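Local coordinates for mitochondrial association factor 1 (Toxoplasma gondii, PDB 6BXS), which is encoded at a parasite locus required for direct manipulation of host mitochondria and has a macro domain fold, which in many relatives binds ADP-ribose, at residues L11-T14 with C15-D18; S27-Q30 with D31-P35; S138-G141 with K142-A146; H159-E162 with M163-V166; H223-R227 with R228-S232. All coordinates share one frame; numbering follows the deposited sequence.

Interaction 1 of 5, residues L11-T14 with C15-D18; sequences LRFT and CLGD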
loop_
_atom_site.group_PDB
_atom_site.type_symbol
_atom_site.label_atom_id
_atom_site.label_comp_id
_atom_site.label_asym_id
_atom_site.label_seq_id
_atom_site.Cartn_x
_atom_site.Cartn_y
_atom_site.Cartn_z
ATOM N N LEU A 11 -8.588 17.876 2.238
ATOM C CA LEU A 11 -8.569 18.547 3.534
ATOM C C LEU A 11 -7.139 18.734 4.026
ATOM O O LEU A 11 -6.306 17.838 3.893
ATOM C CB LEU A 11 -9.378 17.749 4.560
ATOM C CG LEU A 11 -10.867 17.580 4.250
ATOM C CD1 LEU A 11 -11.511 16.622 5.239
ATOM C CD2 LEU A 11 -11.584 18.920 4.265
ATOM N N ARG A 12 -6.863 19.903 4.599
ATOM C CA ARG A 12 -5.531 20.223 5.096
ATOM C C ARG A 12 -5.390 19.827 6.559
ATOM O O ARG A 12 -6.307 20.026 7.353
ATOM C CB ARG A 12 -5.238 21.712 4.928
ATOM C CG ARG A 12 -3.857 22.126 5.403
ATOM C CD ARG A 12 -3.406 23.400 4.711
ATOM N NE ARG A 12 -3.169 23.173 3.287
ATOM C CZ ARG A 12 -3.196 24.120 2.355
ATOM N NH1 ARG A 12 -3.460 25.380 2.680
ATOM N NH2 ARG A 12 -2.966 23.805 1.088
ATOM N N PHE A 13 -4.232 19.270 6.904
ATOM C CA PHE A 13 -3.987 18.759 8.247
ATOM C C PHE A 13 -2.738 19.376 8.852
ATOM O O PHE A 13 -1.626 19.135 8.385
ATOM C CB PHE A 13 -3.858 17.236 8.213
ATOM C CG PHE A 13 -5.144 16.533 7.907
ATOM C CD1 PHE A 13 -5.548 16.336 6.598
ATOM C CD2 PHE A 13 -5.956 16.075 8.931
ATOM C CE1 PHE A 13 -6.736 15.692 6.316
ATOM C CE2 PHE A 13 -7.142 15.430 8.654
ATOM C CZ PHE A 13 -7.534 15.240 7.346
ATOM N N THR A 14 -2.929 20.175 9.896
ATOM C CA THR A 14 -1.811 20.809 10.574
ATOM C C THR A 14 -1.045 19.783 11.404
ATOM O O THR A 14 0.126 19.985 11.725
ATOM C CB THR A 14 -2.277 21.967 11.481
ATOM O OG1 THR A 14 -1.138 22.674 11.985
ATOM C CG2 THR A 14 -3.103 21.448 12.644
ATOM N N CYS A 15 -1.708 18.684 11.753
ATOM C CA CYS A 15 -1.048 17.599 12.472
ATOM C C CYS A 15 -0.122 16.814 11.544
ATOM O O CYS A 15 0.670 15.989 12.001
ATOM C CB CYS A 15 -2.079 16.658 13.105
ATOM S SG CYS A 15 -3.013 15.646 11.930
ATOM N N LEU A 16 -0.230 17.078 10.243
ATOM C CA LEU A 16 0.628 16.448 9.241
ATOM C C LEU A 16 1.490 17.486 8.525
ATOM O O LEU A 16 1.790 17.346 7.338
ATOM C CB LEU A 16 -0.212 15.681 8.217
ATOM C CG LEU A 16 -1.165 14.614 8.762
ATOM C CD1 LEU A 16 -1.935 13.964 7.622
ATOM C CD2 LEU A 16 -0.416 13.565 9.566
ATOM N N GLY A 17 1.883 18.528 9.248
ATOM C CA GLY A 17 2.718 19.572 8.683
ATOM C C GLY A 17 2.000 20.371 7.611
ATOM O O GLY A 17 2.609 20.784 6.623
ATOM N N ASP A 18 0.701 20.577 7.806
ATOM C CA ASP A 18 -0.119 21.378 6.898
ATOM C C ASP A 18 -0.189 20.778 5.496
ATOM O O ASP A 18 -0.202 21.505 4.504
ATOM C CB ASP A 18 0.411 22.814 6.815
ATOM C CG ASP A 18 0.472 23.494 8.167
ATOM O OD1 ASP A 18 -0.501 23.370 8.938
ATOM O OD2 ASP A 18 1.491 24.154 8.458
#

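Interaction 2 of 5, residues S27-Q30 with D31-P35; sequences SGRQ and DGFTP. With SO4 (sulfate ion), chain E.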
loop_
_atom_site.group_PDB
_atom_site.type_symbol
_atom_site.label_atom_id
_atom_site.label_comp_id
_atom_site.label_asym_id
_atom_site.label_seq_id
_atom_site.Cartn_x
_atom_site.Cartn_y
_atom_site.Cartn_z
ATOM N N SER A 27 -17.720 6.012 -5.246
ATOM C CA SER A 27 -17.813 5.913 -6.698
ATOM C C SER A 27 -19.089 5.170 -7.084
ATOM O O SER A 27 -19.899 4.830 -6.223
ATOM C CB SER A 27 -16.590 5.198 -7.267
ATOM O OG SER A 27 -16.518 3.866 -6.788
ATOM N N GLY A 28 -19.260 4.917 -8.377
ATOM C CA GLY A 28 -20.435 4.220 -8.868
ATOM C C GLY A 28 -20.430 2.736 -8.547
ATOM O O GLY A 28 -21.472 2.082 -8.591
ATOM N N ARG A 29 -19.259 2.201 -8.215
ATOM C CA ARG A 29 -19.104 0.763 -8.002
ATOM C C ARG A 29 -19.654 0.329 -6.646
ATOM O O ARG A 29 -20.031 1.164 -5.822
ATOM C CB ARG A 29 -17.631 0.362 -8.110
ATOM C CG ARG A 29 -16.917 0.930 -9.323
ATOM C CD ARG A 29 -15.451 0.550 -9.317
ATOM N NE ARG A 29 -14.723 1.162 -10.423
ATOM C CZ ARG A 29 -13.457 0.893 -10.726
ATOM N NH1 ARG A 29 -12.773 0.014 -10.008
ATOM N NH2 ARG A 29 -12.876 1.501 -11.749
ATOM N N GLN A 30 -19.691 -0.983 -6.420
ATOM C CA GLN A 30 -20.204 -1.545 -5.172
ATOM C C GLN A 30 -19.395 -1.047 -3.979
ATOM O O GLN A 30 -18.166 -1.041 -4.016
ATOM C CB GLN A 30 -20.174 -3.076 -5.212
ATOM C CG GLN A 30 -21.466 -3.736 -4.740
ATOM C CD GLN A 30 -22.611 -3.551 -5.720
ATOM O OE1 GLN A 30 -22.399 -3.210 -6.885
ATOM N NE2 GLN A 30 -23.833 -3.774 -5.252
ATOM N N ASP A 31 -20.097 -0.636 -2.925
ATOM C CA ASP A 31 -19.470 -0.085 -1.723
ATOM C C ASP A 31 -18.608 1.137 -2.038
ATOM O O ASP A 31 -17.728 1.500 -1.258
ATOM C CB ASP A 31 -18.631 -1.155 -1.018
ATOM C CG ASP A 31 -19.465 -2.326 -0.542
ATOM O OD1 ASP A 31 -20.473 -2.648 -1.206
ATOM O OD2 ASP A 31 -19.119 -2.919 0.502
ATOM N N GLY A 32 -18.876 1.773 -3.176
ATOM C CA GLY A 32 -18.195 2.999 -3.557
ATOM C C GLY A 32 -16.699 2.829 -3.737
ATOM O O GLY A 32 -15.932 3.766 -3.510
ATOM N N PHE A 33 -16.289 1.634 -4.153
ATOM C CA PHE A 33 -14.873 1.297 -4.298
ATOM C C PHE A 33 -14.143 2.250 -5.248
ATOM O O PHE A 33 -14.567 2.461 -6.383
ATOM C CB PHE A 33 -14.725 -0.147 -4.793
ATOM C CG PHE A 33 -13.298 -0.612 -4.903
ATOM C CD1 PHE A 33 -12.631 -1.115 -3.796
ATOM C CD2 PHE A 33 -12.627 -0.553 -6.113
ATOM C CE1 PHE A 33 -11.321 -1.543 -3.895
ATOM C CE2 PHE A 33 -11.317 -0.983 -6.217
ATOM C CZ PHE A 33 -10.662 -1.476 -5.106
ATOM N N THR A 34 -13.042 2.818 -4.768
ATOM C CA THR A 34 -12.234 3.737 -5.564
ATOM C C THR A 34 -11.421 2.984 -6.617
ATOM O O THR A 34 -10.860 1.929 -6.321
ATOM C CB THR A 34 -11.279 4.543 -4.663
ATOM O OG1 THR A 34 -12.028 5.143 -3.599
ATOM C CG2 THR A 34 -10.551 5.625 -5.459
ATOM N N PRO A 35 -11.353 3.517 -7.852
ATOM C CA PRO A 35 -10.515 2.849 -8.854
ATOM C C PRO A 35 -9.049 2.821 -8.438
ATOM O O PRO A 35 -8.560 3.780 -7.839
ATOM C CB PRO A 35 -10.715 3.702 -10.115
ATOM C CG PRO A 35 -11.993 4.435 -9.891
ATOM C CD PRO A 35 -12.058 4.681 -8.416
HETATM S S SO4 E . -9.162 0.063 -12.066
HETATM O O1 SO4 E . -8.670 -1.160 -12.693
HETATM O O2 SO4 E . -9.573 -0.228 -10.695
HETATM O O3 SO4 E . -10.307 0.578 -12.814
HETATM O O4 SO4 E . -8.101 1.066 -12.058
#

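Interaction 3 of 5, residues S138-G141 with K142-A146; sequences SETG and KNVGA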
loop_
_atom_site.group_PDB
_atom_site.type_symbol
_atom_site.label_atom_id
_atom_site.label_comp_id
_atom_site.label_asym_id
_atom_site.label_seq_id
_atom_site.Cartn_x
_atom_site.Cartn_y
_atom_site.Cartn_z
ATOM N N SER A 138 1.872 -14.722 15.752
ATOM C CA SER A 138 0.768 -15.611 16.093
ATOM C C SER A 138 -0.543 -14.853 16.299
ATOM O O SER A 138 -1.621 -15.430 16.151
ATOM C CB SER A 138 1.104 -16.415 17.353
ATOM O OG SER A 138 1.176 -15.572 18.489
ATOM N N GLU A 139 -0.454 -13.567 16.636
ATOM C CA GLU A 139 -1.650 -12.753 16.864
ATOM C C GLU A 139 -1.877 -11.714 15.764
ATOM O O GLU A 139 -3.013 -11.303 15.525
ATOM C CB GLU A 139 -1.571 -12.050 18.223
ATOM C CG GLU A 139 -0.267 -11.312 18.487
ATOM C CD GLU A 139 -0.354 -10.372 19.679
ATOM O OE1 GLU A 139 -1.475 -9.934 20.018
ATOM O OE2 GLU A 139 0.696 -10.070 20.280
ATOM N N THR A 140 -0.806 -11.292 15.098
ATOM C CA THR A 140 -0.907 -10.272 14.055
ATOM C C THR A 140 -1.010 -10.872 12.655
ATOM O O THR A 140 -1.522 -10.232 11.735
ATOM C CB THR A 140 0.308 -9.323 14.064
ATOM O OG1 THR A 140 1.474 -10.037 13.635
ATOM C CG2 THR A 140 0.538 -8.741 15.453
ATOM N N GLY A 141 -0.522 -12.099 12.504
ATOM C CA GLY A 141 -0.310 -12.692 11.195
ATOM C C GLY A 141 1.156 -12.541 10.839
ATOM O O GLY A 141 1.850 -11.717 11.437
ATOM N N LYS A 142 1.635 -13.328 9.879
ATOM C CA LYS A 142 3.056 -13.321 9.542
ATOM C C LYS A 142 3.342 -12.357 8.391
ATOM O O LYS A 142 2.462 -12.054 7.587
ATOM C CB LYS A 142 3.533 -14.739 9.196
ATOM C CG LYS A 142 3.461 -15.114 7.724
ATOM C CD LYS A 142 3.919 -16.552 7.504
ATOM C CE LYS A 142 3.778 -16.972 6.047
ATOM N NZ LYS A 142 2.354 -16.998 5.604
ATOM N N ASN A 143 4.584 -11.878 8.341
ATOM C CA ASN A 143 5.049 -10.934 7.321
ATOM C C ASN A 143 4.380 -9.567 7.429
ATOM O O ASN A 143 4.335 -8.813 6.457
ATOM C CB ASN A 143 4.830 -11.497 5.915
ATOM C CG ASN A 143 5.474 -12.852 5.724
ATOM O OD1 ASN A 143 6.541 -13.127 6.271
ATOM N ND2 ASN A 143 4.827 -13.709 4.942
ATOM N N VAL A 144 3.872 -9.245 8.613
ATOM C CA VAL A 144 3.268 -7.940 8.852
ATOM C C VAL A 144 4.331 -6.851 8.791
ATOM O O VAL A 144 5.437 -7.027 9.299
ATOM C CB VAL A 144 2.559 -7.890 10.219
ATOM C CG1 VAL A 144 2.089 -6.475 10.541
ATOM C CG2 VAL A 144 1.385 -8.858 10.239
ATOM N N GLY A 145 3.985 -5.726 8.171
ATOM C CA GLY A 145 4.909 -4.619 8.012
ATOM C C GLY A 145 5.758 -4.749 6.761
ATOM O O GLY A 145 6.454 -3.809 6.376
ATOM N N ALA A 146 5.709 -5.917 6.128
ATOM C CA ALA A 146 6.430 -6.138 4.881
ATOM C C ALA A 146 5.845 -5.254 3.791
ATOM O O ALA A 146 4.643 -5.294 3.533
ATOM C CB ALA A 146 6.366 -7.600 4.475
HETATM O O HOH W 1 4.584 -10.534 11.511
#

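Interaction 4 of 5, residues H159-E162 with M163-V166; sequences HGNE and MNDV. With SO4 (sulfate ion), chain E.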
loop_
_atom_site.group_PDB
_atom_site.type_symbol
_atom_site.label_atom_id
_atom_site.label_comp_id
_atom_site.label_asym_id
_atom_site.label_seq_id
_atom_site.Cartn_x
_atom_site.Cartn_y
_atom_site.Cartn_z
ATOM N N HIS A 159 -4.557 0.868 -17.741
ATOM C CA HIS A 159 -5.024 1.870 -18.696
ATOM C C HIS A 159 -3.940 2.265 -19.696
ATOM O O HIS A 159 -4.065 3.280 -20.380
ATOM C CB HIS A 159 -5.533 3.111 -17.956
ATOM C CG HIS A 159 -6.448 2.792 -16.814
ATOM N ND1 HIS A 159 -7.642 2.130 -16.985
ATOM C CD2 HIS A 159 -6.339 3.041 -15.487
ATOM C CE1 HIS A 159 -8.234 1.983 -15.811
ATOM N NE2 HIS A 159 -7.464 2.527 -14.887
ATOM N N GLY A 160 -2.884 1.459 -19.783
ATOM C CA GLY A 160 -1.807 1.701 -20.729
ATOM C C GLY A 160 -1.152 3.062 -20.583
ATOM O O GLY A 160 -0.554 3.571 -21.532
ATOM N N ASN A 161 -1.265 3.654 -19.396
ATOM C CA ASN A 161 -0.673 4.959 -19.127
ATOM C C ASN A 161 0.638 4.828 -18.360
ATOM O O ASN A 161 0.673 4.246 -17.276
ATOM C CB ASN A 161 -1.646 5.838 -18.340
ATOM C CG ASN A 161 -1.263 7.306 -18.377
ATOM O OD1 ASN A 161 -0.255 7.712 -17.801
ATOM N ND2 ASN A 161 -2.071 8.111 -19.057
ATOM N N GLU A 162 1.703 5.385 -18.930
ATOM C CA GLU A 162 3.044 5.337 -18.347
ATOM C C GLU A 162 3.073 5.732 -16.869
ATOM O O GLU A 162 3.910 5.248 -16.107
ATOM C CB GLU A 162 3.984 6.256 -19.135
ATOM C CG GLU A 162 5.460 6.123 -18.784
ATOM C CD GLU A 162 6.206 7.442 -18.891
ATOM O OE1 GLU A 162 5.988 8.325 -18.031
ATOM O OE2 GLU A 162 7.007 7.598 -19.837
ATOM N N MET A 163 2.159 6.611 -16.468
ATOM C CA MET A 163 2.159 7.145 -15.108
ATOM C C MET A 163 1.571 6.183 -14.073
ATOM O O MET A 163 1.641 6.450 -12.873
ATOM C CB MET A 163 1.382 8.462 -15.060
ATOM C CG MET A 163 2.035 9.603 -15.821
ATOM S SD MET A 163 1.142 11.152 -15.597
ATOM C CE MET A 163 2.222 12.291 -16.459
ATOM N N ASN A 164 0.998 5.074 -14.537
ATOM C CA ASN A 164 0.336 4.118 -13.647
ATOM C C ASN A 164 1.149 2.841 -13.414
ATOM O O ASN A 164 0.604 1.831 -12.975
ATOM C CB ASN A 164 -1.039 3.743 -14.214
ATOM C CG ASN A 164 -2.006 4.910 -14.221
ATOM O OD1 ASN A 164 -1.869 5.850 -13.441
ATOM N ND2 ASN A 164 -2.998 4.849 -15.104
ATOM N N ASP A 165 2.450 2.895 -13.684
ATOM C CA ASP A 165 3.269 1.684 -13.707
ATOM C C ASP A 165 4.053 1.440 -12.416
ATOM O O ASP A 165 5.059 0.730 -12.424
ATOM C CB ASP A 165 4.239 1.741 -14.888
ATOM C CG ASP A 165 5.242 2.866 -14.765
ATOM O OD1 ASP A 165 5.057 3.748 -13.900
ATOM O OD2 ASP A 165 6.215 2.873 -15.546
ATOM N N VAL A 166 3.601 2.037 -11.317
ATOM C CA VAL A 166 4.144 1.728 -9.997
ATOM C C VAL A 166 3.027 1.305 -9.055
ATOM O O VAL A 166 1.996 1.971 -8.962
ATOM C CB VAL A 166 4.893 2.923 -9.379
ATOM C CG1 VAL A 166 5.408 2.571 -7.985
ATOM C CG2 VAL A 166 6.043 3.352 -10.272
HETATM S S SO4 E . -9.162 0.063 -12.066
HETATM O O1 SO4 E . -8.670 -1.160 -12.693
HETATM O O2 SO4 E . -9.573 -0.228 -10.695
HETATM O O3 SO4 E . -10.307 0.578 -12.814
HETATM O O4 SO4 E . -8.101 1.066 -12.058
#

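Interaction 5 of 5, residues H223-R227 with R228-S232; sequences HFRGR and RGLHS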
loop_
_atom_site.group_PDB
_atom_site.type_symbol
_atom_site.label_atom_id
_atom_site.label_comp_id
_atom_site.label_asym_id
_atom_site.label_seq_id
_atom_site.Cartn_x
_atom_site.Cartn_y
_atom_site.Cartn_z
ATOM N N HIS A 223 -11.415 -8.311 5.360
ATOM C CA HIS A 223 -11.188 -9.661 5.866
ATOM C C HIS A 223 -10.178 -9.688 7.016
ATOM O O HIS A 223 -10.171 -10.617 7.822
ATOM C CB HIS A 223 -10.704 -10.573 4.736
ATOM C CG HIS A 223 -11.550 -10.507 3.501
ATOM N ND1 HIS A 223 -11.441 -9.489 2.579
ATOM C CD2 HIS A 223 -12.521 -11.331 3.038
ATOM C CE1 HIS A 223 -12.306 -9.689 1.601
ATOM N NE2 HIS A 223 -12.973 -10.799 1.855
ATOM N N PHE A 224 -9.334 -8.662 7.089
ATOM C CA PHE A 224 -8.262 -8.618 8.079
ATOM C C PHE A 224 -8.741 -8.051 9.413
ATOM O O PHE A 224 -7.958 -7.926 10.356
ATOM C CB PHE A 224 -7.093 -7.786 7.545
ATOM C CG PHE A 224 -6.554 -8.278 6.228
ATOM C CD1 PHE A 224 -5.547 -9.228 6.187
ATOM C CD2 PHE A 224 -7.057 -7.795 5.031
ATOM C CE1 PHE A 224 -5.051 -9.685 4.979
ATOM C CE2 PHE A 224 -6.564 -8.248 3.821
ATOM C CZ PHE A 224 -5.560 -9.194 3.795
ATOM N N ARG A 225 -10.030 -7.730 9.493
ATOM C CA ARG A 225 -10.595 -7.072 10.670
ATOM C C ARG A 225 -10.770 -7.996 11.865
ATOM O O ARG A 225 -10.485 -7.614 12.997
ATOM C CB ARG A 225 -11.954 -6.459 10.333
ATOM C CG ARG A 225 -11.940 -4.961 10.190
ATOM C CD ARG A 225 -13.336 -4.437 9.924
ATOM N NE ARG A 225 -14.217 -4.667 11.064
ATOM C CZ ARG A 225 -15.546 -4.641 11.006
ATOM N NH1 ARG A 225 -16.163 -4.399 9.855
ATOM N NH2 ARG A 225 -16.259 -4.861 12.100
ATOM N N GLY A 226 -11.260 -9.205 11.619
ATOM C CA GLY A 226 -11.630 -10.091 12.705
ATOM C C GLY A 226 -12.747 -9.481 13.536
ATOM O O GLY A 226 -13.789 -9.100 13.000
ATOM N N ARG A 227 -12.525 -9.379 14.843
ATOM C CA ARG A 227 -13.519 -8.824 15.762
ATOM C C ARG A 227 -13.322 -7.330 16.022
ATOM O O ARG A 227 -14.140 -6.701 16.694
ATOM C CB ARG A 227 -13.479 -9.575 17.096
ATOM C CG ARG A 227 -14.281 -10.866 17.113
ATOM C CD ARG A 227 -14.396 -11.440 18.522
ATOM N NE ARG A 227 -13.181 -12.134 18.947
ATOM C CZ ARG A 227 -12.143 -11.555 19.548
ATOM N NH1 ARG A 227 -11.091 -12.285 19.892
ATOM N NH2 ARG A 227 -12.147 -10.254 19.808
ATOM N N ARG A 228 -12.243 -6.764 15.489
ATOM C CA ARG A 228 -11.868 -5.388 15.808
ATOM C C ARG A 228 -12.842 -4.359 15.237
ATOM O O ARG A 228 -13.313 -4.490 14.107
ATOM C CB ARG A 228 -10.454 -5.096 15.297
ATOM C CG ARG A 228 -9.962 -3.697 15.618
ATOM C CD ARG A 228 -8.476 -3.537 15.335
ATOM N NE ARG A 228 -7.650 -4.184 16.352
ATOM C CZ ARG A 228 -7.402 -3.672 17.554
ATOM N NH1 ARG A 228 -7.917 -2.499 17.905
ATOM N NH2 ARG A 228 -6.638 -4.333 18.411
ATOM N N GLY A 229 -13.133 -3.334 16.033
ATOM C CA GLY A 229 -14.010 -2.255 15.612
ATOM C C GLY A 229 -13.307 -1.318 14.650
ATOM O O GLY A 229 -12.103 -1.090 14.760
ATOM N N LEU A 230 -14.062 -0.769 13.703
ATOM C CA LEU A 230 -13.484 0.077 12.666
ATOM C C LEU A 230 -12.925 1.374 13.239
ATOM O O LEU A 230 -11.957 1.918 12.711
ATOM C CB LEU A 230 -14.526 0.385 11.588
ATOM C CG LEU A 230 -14.684 -0.681 10.501
ATOM C CD1 LEU A 230 -15.907 -0.396 9.642
ATOM C CD2 LEU A 230 -13.434 -0.758 9.634
ATOM N N HIS A 231 -13.522 1.866 14.319
ATOM C CA HIS A 231 -13.052 3.099 14.940
ATOM C C HIS A 231 -11.602 2.964 15.394
ATOM O O HIS A 231 -10.782 3.852 15.156
ATOM C CB HIS A 231 -13.932 3.487 16.128
ATOM C CG HIS A 231 -13.384 4.626 16.930
ATOM N ND1 HIS A 231 -12.557 4.439 18.018
ATOM C CD2 HIS A 231 -13.530 5.964 16.794
ATOM C CE1 HIS A 231 -12.224 5.615 18.521
ATOM N NE2 HIS A 231 -12.802 6.557 17.796
ATOM N N SER A 232 -11.290 1.848 16.045
ATOM C CA SER A 232 -9.937 1.606 16.539
ATOM C C SER A 232 -8.935 1.523 15.392
ATOM O O SER A 232 -7.747 1.778 15.579
ATOM C CB SER A 232 -9.890 0.320 17.362
ATOM O OG SER A 232 -10.162 -0.808 16.550
#

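Interaction 1 of 5, residues L11-T14 with C15-D18
Chi1 of -69° in Phe13 and -56° in Leu16 sets each CG beside its own backbone N; the two side chains lie side by side, pointing the same way. Leu16 CG rests 3.8 Å from Phe13 CB, a purely apolar contact, and both residues also pack on Val21. The sulfur of Cys15 lies 4.1 Å from Phe13 CB and meets the ring obliquely in a sulfur-aromatic contact. Small enough to fit beside the ring, the Cys15 side chain also touches Glu242 of helix 230-248, the helix on which Leu16 packs as well.

In Thr14, OG1 lies on the carbonyl side (chi1 -172°) and gives a weak bond to Asp18 OD1, 3.2 Å away, the two side chains running alongside each other. Phe13 O gathers two amides: Leu16 N at 3.1 Å, which approaches from above the carbonyl plane, and Asp18 N at 2.8 Å, whose bond is weak because it is poorly aligned. Gly17 N bonds weakly to Thr14 O, and its positive phi suits glycine. The aliphatic part of Arg12 passes Asp18, CD lying 3.7 Å from Asp18 O, while its NE makes a weak bond to Asn20 OD1.

Glu272 of helix 263-276 takes the N-H groups of Thr14 and Cys15 with its two carboxylate oxygens, tying the turn to that helix. Backbone hydrogen bonds between Phe13 and Arg19 continue the pairing: this is the connection of a beta hairpin, joining edge strand 8-13 to its antiparallel neighbour 19-24.

Interaction 2 of 5, residues S27-Q30 with D31-P35
A type II turn at 29-32, overlapped by a type I' turn at 30-33, lies in the loop between strands 19-24 and 45-50 and helps bring Arg29 beside Pro35, where the arginine reaches a bound sulfate. The first turn is closed by Gly32 N on Arg29 O at 3.0 Å, the second by Phe33 N on Gln30 O at 3.3 Å; in both the donor stands above the carbonyl plane. Positive phi by itself favours glycine at Gly32, and Asp31 takes the same region, which aspartate tolerates better than most residues. Ser27 lies against the returning limb of the loop. Its amide N-H makes a long, weak but straight bond to Gly32 O, and its OG sits so near Phe33 O that the modelled separation is doubtful in detail.

The Arg29 chain runs extended from CG to NE (chi2 177°, chi3 -176°), long enough to carry the guanidinium past the backbone of Phe33 to the anion. NH2 donates to O3 of the sulfate at 2.9 Å and NH1 to its O2 at 3.3 Å, both bonds fairly straight, with the sulfur near the guanidinium plane. The proline ring covers one face of that plane: Pro35 CB is 3.5 Å from Arg29 NH2. Meanwhile Arg29 NH1 lies at the edge of the Phe33 ring, 3.9 Å from CD2. Pro35 over one face and the two bonds to the sulfate would together restrict the rotation of the guanidinium.

Leu36 N, Tyr37 N, Thr69 OG1 and His159 NE2 also bond to the sulfate. The ion probably comes from the crystallisation liquor, but a pocket with arginine, backbone amides, hydroxyl and imidazole suggests chemistry suited to holding an oxyanion.

Interaction 3 of 5, residues S138-G141 with K142-A146
Val144 turns its side chain back toward the end of the preceding helix, and its atoms can be followed outward. CB is 4.1 Å from Gly141 O, so the branch point already sits beside the helix end. From there CG2 does most of the touching: it comes 3.1 Å from Gly141 O and 3.5 Å from Thr140 O, and it lies 3.6 Å from Thr140 OG1, the two side chains crossing obliquely. The valine also packs on Ala185 and Thr189 of helix 179-202, a buried place that suits a compact branched residue.

Thr140 OG1 points between its own backbone N and carbonyl carbon (chi1 69°), from where it donates to Gly141 O at 2.8 Å, in the carbonyl plane and on a lone pair. A water donates to the same oxygen and accepts from Val144 N at 3.3 Å, bridging the two segments. Gly141 is the first residue after the helix to leave helical angles, with positive phi, which glycine accommodates.

Beyond it, Lys142 NZ and Asn143 ND2 both bond to Tyr53 O. Ala146 N returns to Asn143 O, closing a type II beta turn with Gly145 at its third position, within the loop that connects helix 137-140 to strand 147-152.

Interaction 4 of 5, residues H159-E162 with M163-V166
From Asn161 to Asn164 the backbone bends with helical angles at Glu162 and Met163, as in a type I beta turn, closed by a bond of 2.9 Å from Asn164 N to Asn161 O. The side chain of Asn161 adds an Asx turn: with CG anti to the backbone N (chi1 -163°), OD1 faces Met163 N and accepts its proton at 3.0 Å, in the carbonyl plane on a lone pair. Asparagine suits the site because its short amide can reach an N-H two residues on. Met163 CB lies alongside, 3.3 Å from Asn161 OD1.

Asn164 ND2 approaches the His159 ring at its edge, 3.8 Å from CD2, with amide and ring planes 77° apart; its own protons go to Asp38 O and Pro158 O. His159 NE2 is hydrogen-bonded to sulfate O4 at 3.2 Å and has Tyr37 O as a second partner.

Asp165 OD1 comes within 2.9 Å of Glu162 O, although both are acceptors. Arg44 resolves the conflict, its NH1 pairing with OD1 and its NH2 with the carbonyl, while Lys209 takes Asp165 OD2. The two cations probably offset the crowding of oxygens and favour a charged carboxylate.

Interaction 5 of 5, residues H223-R227 with R228-S232
Arg225 and Arg228 close a type II' beta turn in the loop between strand 213-216 and helix 230-248, Arg228 N donating to Arg225 O at 3.2 Å. Gly226, with positive phi, takes the second position, which suits glycine. The Arg225 side chain makes a second bond across the turn: a bend at chi3 (65°) brings NE to Arg228 O, also 3.2 Å away, nearly along the C=O axis and close to the guanidinium plane. Leu230 crosses this chain at about a right angle, its CG 3.8 Å above one face of the guanidinium, while Arg225 CD touches Leu230 CD2 at 3.7 Å. Leucine gives apolar cover to the CD methylene and to that face, offset toward its rim.

Further out, the buried Arg228 is fixed by the loop before helix 179-202 and by the start of that helix. Its NE bonds to Gly175 O, its NH2 to Ala177 O and to Asp179 in a salt bridge, and Tyr182 adds a cation-pi contact. Arginine fits because its several N-H groups can serve these partners together. In macro domains the loop after the corresponding strand commonly helps bind phosphate. At the helix start, Ser232 OG accepts from Arg228 NH1 at 3.1 Å and donates to Gly229 O at 2.7 Å.

How the interactions relate
Interactions 2 and 4 meet at one sulfate: Arg29 holds it from one loop and His159 from the other, although the two contacts have centres about 20 Å apart and nearest atoms about 6 Å apart. Interactions 3 and 5 form a second pair, with centres about 15 Å apart and nearest atoms about 7 Å apart, and both lean on the loop before helix 179-202: Phe174 and Ser178 bond to interaction 3, Gly175 and Ala177 to interaction 5. Interactions 4 and 5 lie on opposite sides of the chain's centre, about 33 Å between centres. Interaction 1 stands apart at the edge strand, though helix 230-248, which begins in interaction 5, packs against its turn.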